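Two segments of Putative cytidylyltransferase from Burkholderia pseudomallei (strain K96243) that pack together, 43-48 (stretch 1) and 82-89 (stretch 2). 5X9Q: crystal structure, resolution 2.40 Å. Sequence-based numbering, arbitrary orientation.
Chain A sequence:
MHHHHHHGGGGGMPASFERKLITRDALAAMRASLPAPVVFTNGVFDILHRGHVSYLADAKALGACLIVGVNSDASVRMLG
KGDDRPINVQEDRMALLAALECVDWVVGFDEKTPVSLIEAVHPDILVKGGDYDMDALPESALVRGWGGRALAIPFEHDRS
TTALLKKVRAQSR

Stretch 1 43-48: GVFDIL
Stretch 2, residues 82-89: GDDRPINV

The contact is organised around one carboxylate. Asp-46 presents its side chain to the backbone of stretch 2, and the shortest bond runs from Ile-87 N to Asp-46 OD2, 2.9 Å with an N-H...O angle of 150°. A second amide follows: Asn-88 N donates to Asp-46 OD1 at 3.2 Å, but its angle of 133° marks this bond as weak. The third bond uses the backbone of stretch 1, with Asn-88 ND2 donating to Asp-46 O at 3.2 Å and a nearly straight 163°. Asp-46 therefore accepts through both carboxylate oxygens and its carbonyl, while stretch 2 supplies two successive main-chain amides and one side-chain amide.

The rotamers explain how this is reached. The CA-to-CB bond of Asp-46 points sideways to stretch 2, but chi1 of -153° (t) and chi2 of -2° bring the carboxylate close to it. A short acidic side chain suits the place, since its two oxygens can meet consecutive N-H groups. The CA-to-CB bond of Asn-88 points toward stretch 1, and chi1 of -89° (m) with chi2 of -44° sets its amide nitrogen against the carbonyl. Its CB also lies 3.5 Å from Asp-46 OD1.

Neither stretch is a regular helix or strand where they touch, so torsions must define the path. In stretch 1, phi/psi run -83/-47 at Val-44, 54/50 at Phe-45, -61/-59 at Asp-46 and -120/118 at Ile-47. In stretch 2, Pro-86 is extended at -72/141, Ile-87 turns at -76/-7, and Asn-88 returns to -123/140. The turn at Ile-87 lets its amide and that of Asn-88 address the same carboxylate. Val-89 then occupies the N-cap position before a helix. The register is set by Asp-46 and Pro-86, whose CA atoms are 5.9 Å apart.

Pro-86 packs directly beside the acid, with its CA 3.0 Å and its CB 3.5 Å from Asp-46 OD2. Having no amide hydrogen, it offers no N-H of its own; its ring is C-gamma endo. Its CB points toward stretch 1 and meets Val-44 CG1 at 4.4 Å, a loose apolar contact made by Val-44 with chi1 of 177° (t). The second apolar contact joins Ile-47 CD1 to Ile-87 CD1 at 3.9 Å. Ile-47 has chi1 -66° (m) and chi2 169° (t), and its end comes nearer although its CA-to-CB bond points sideways; Ile-87 has chi1 68° (p) and chi2 166° (t). Isoleucine branches at CB, and its longer arm, CG1-CD1, carries the CD1 methyl that makes this contact on both sides, and Ile-87 CG1 also approaches Asp-46 OD1 to 3.6 Å.

The buried surface totals 268 Å² over both sides, and Asp-46 alone contributes 103 Å², against 38 Å² for Ile-87 and 32 Å² each for Pro-86 and Asn-88. At the margin, the poorly ordered Asp-83 brings its OD2 within 3.9 Å of Asp-46 OD2, a proximity of like charges. The CA-to-CB bond of Arg-85 points away from stretch 1.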

# COMPACT_ATOMS: atom_id res chain seq x y z
N GLY A 43 11.50 10.04 2.32
CA GLY A 43 12.15 8.76 2.52
C GLY A 43 12.53 8.06 1.23
O GLY A 43 12.24 8.51 0.13
N VAL A 44 13.21 6.94 1.38
CA VAL A 44 13.58 6.17 0.21
C VAL A 44 12.38 5.31 -0.19
O VAL A 44 11.98 5.29 -1.36
CB VAL A 44 14.84 5.31 0.48
CG1 VAL A 44 15.15 4.48 -0.72
CG2 VAL A 44 16.02 6.25 0.83
N PHE A 45 11.81 4.65 0.81
CA PHE A 45 10.67 3.78 0.64
C PHE A 45 10.95 2.72 -0.44
O PHE A 45 10.12 2.53 -1.33
CB PHE A 45 9.42 4.59 0.29
CG PHE A 45 9.02 5.58 1.35
CD1 PHE A 45 8.38 5.16 2.50
CD2 PHE A 45 9.26 6.93 1.19
CE1 PHE A 45 7.99 6.06 3.48
CE2 PHE A 45 8.87 7.84 2.17
CZ PHE A 45 8.24 7.40 3.31
N ASP A 46 12.11 2.05 -0.33
CA ASP A 46 12.53 1.02 -1.31
C ASP A 46 11.54 -0.13 -1.36
O ASP A 46 11.00 -0.44 -2.41
CB ASP A 46 13.93 0.47 -0.99
CG ASP A 46 14.67 -0.05 -2.24
OD1 ASP A 46 14.09 -0.02 -3.35
OD2 ASP A 46 15.82 -0.57 -2.12
N ILE A 47 11.35 -0.78 -0.21
CA ILE A 47 10.32 -1.81 -0.04
C ILE A 47 9.37 -1.38 1.05
O ILE A 47 9.79 -1.18 2.19
CB ILE A 47 10.91 -3.18 0.33
CG1 ILE A 47 11.73 -3.72 -0.83
CG2 ILE A 47 9.81 -4.19 0.59
CD1 ILE A 47 12.54 -4.92 -0.45
N LEU A 48 8.09 -1.20 0.71
CA LEU A 48 7.09 -0.80 1.69
C LEU A 48 6.86 -1.91 2.67
O LEU A 48 6.68 -3.06 2.28
CB LEU A 48 5.76 -0.42 1.04
CG LEU A 48 5.56 0.97 0.46
CD1 LEU A 48 4.14 1.10 -0.02
CD2 LEU A 48 5.80 1.98 1.54
N GLY A 82 21.34 3.91 5.03
CA GLY A 82 20.55 2.82 4.49
C GLY A 82 21.17 2.15 3.29
O GLY A 82 22.38 1.93 3.25
N ASP A 83 20.34 1.82 2.31
CA ASP A 83 20.81 1.17 1.10
C ASP A 83 21.40 2.21 0.16
O ASP A 83 20.76 3.22 -0.13
CB ASP A 83 19.66 0.43 0.41
CG ASP A 83 19.36 -0.91 1.05
OD1 ASP A 83 20.13 -1.33 1.94
OD2 ASP A 83 18.35 -1.55 0.67
N ASP A 84 22.62 1.97 -0.30
CA ASP A 84 23.27 2.91 -1.18
C ASP A 84 22.53 2.87 -2.49
O ASP A 84 22.25 3.92 -3.07
CB ASP A 84 24.75 2.56 -1.47
CG ASP A 84 25.70 2.76 -0.27
OD1 ASP A 84 25.33 3.33 0.79
OD2 ASP A 84 26.87 2.33 -0.44
N ARG A 85 22.23 1.65 -2.95
CA ARG A 85 21.52 1.41 -4.19
C ARG A 85 20.21 0.67 -3.92
O ARG A 85 20.20 -0.50 -3.54
CB ARG A 85 22.38 0.61 -5.16
CG ARG A 85 23.53 1.39 -5.77
CD ARG A 85 23.95 0.81 -7.11
NE ARG A 85 23.28 1.48 -8.23
CZ ARG A 85 23.52 1.21 -9.51
NH1 ARG A 85 22.86 1.86 -10.46
NH2 ARG A 85 24.41 0.28 -9.84
N PRO A 86 19.12 1.42 -4.10
CA PRO A 86 17.77 0.90 -3.91
C PRO A 86 17.47 -0.03 -5.06
O PRO A 86 17.86 0.23 -6.19
CB PRO A 86 16.90 2.16 -4.01
CG PRO A 86 17.67 3.07 -4.90
CD PRO A 86 19.12 2.81 -4.59
N ILE A 87 16.78 -1.12 -4.76
CA ILE A 87 16.45 -2.12 -5.79
C ILE A 87 15.31 -1.75 -6.75
O ILE A 87 15.05 -2.46 -7.72
CB ILE A 87 16.13 -3.49 -5.15
CG1 ILE A 87 14.82 -3.42 -4.37
CG2 ILE A 87 17.27 -3.94 -4.26
CD1 ILE A 87 14.26 -4.78 -4.00
N ASN A 88 14.66 -0.65 -6.45
CA ASN A 88 13.56 -0.13 -7.20
C ASN A 88 13.98 1.24 -7.57
O ASN A 88 14.60 1.97 -6.80
CB ASN A 88 12.29 -0.09 -6.35
CG ASN A 88 11.50 -1.38 -6.42
OD1 ASN A 88 11.32 -1.95 -7.50
ND2 ASN A 88 11.03 -1.85 -5.28
N VAL A 89 13.64 1.58 -8.81
CA VAL A 89 13.96 2.87 -9.39
C VAL A 89 12.99 3.88 -8.81
O VAL A 89 11.85 3.56 -8.48
CB VAL A 89 13.87 2.84 -10.92
CG1 VAL A 89 14.96 1.94 -11.50
CG2 VAL A 89 12.50 2.37 -11.37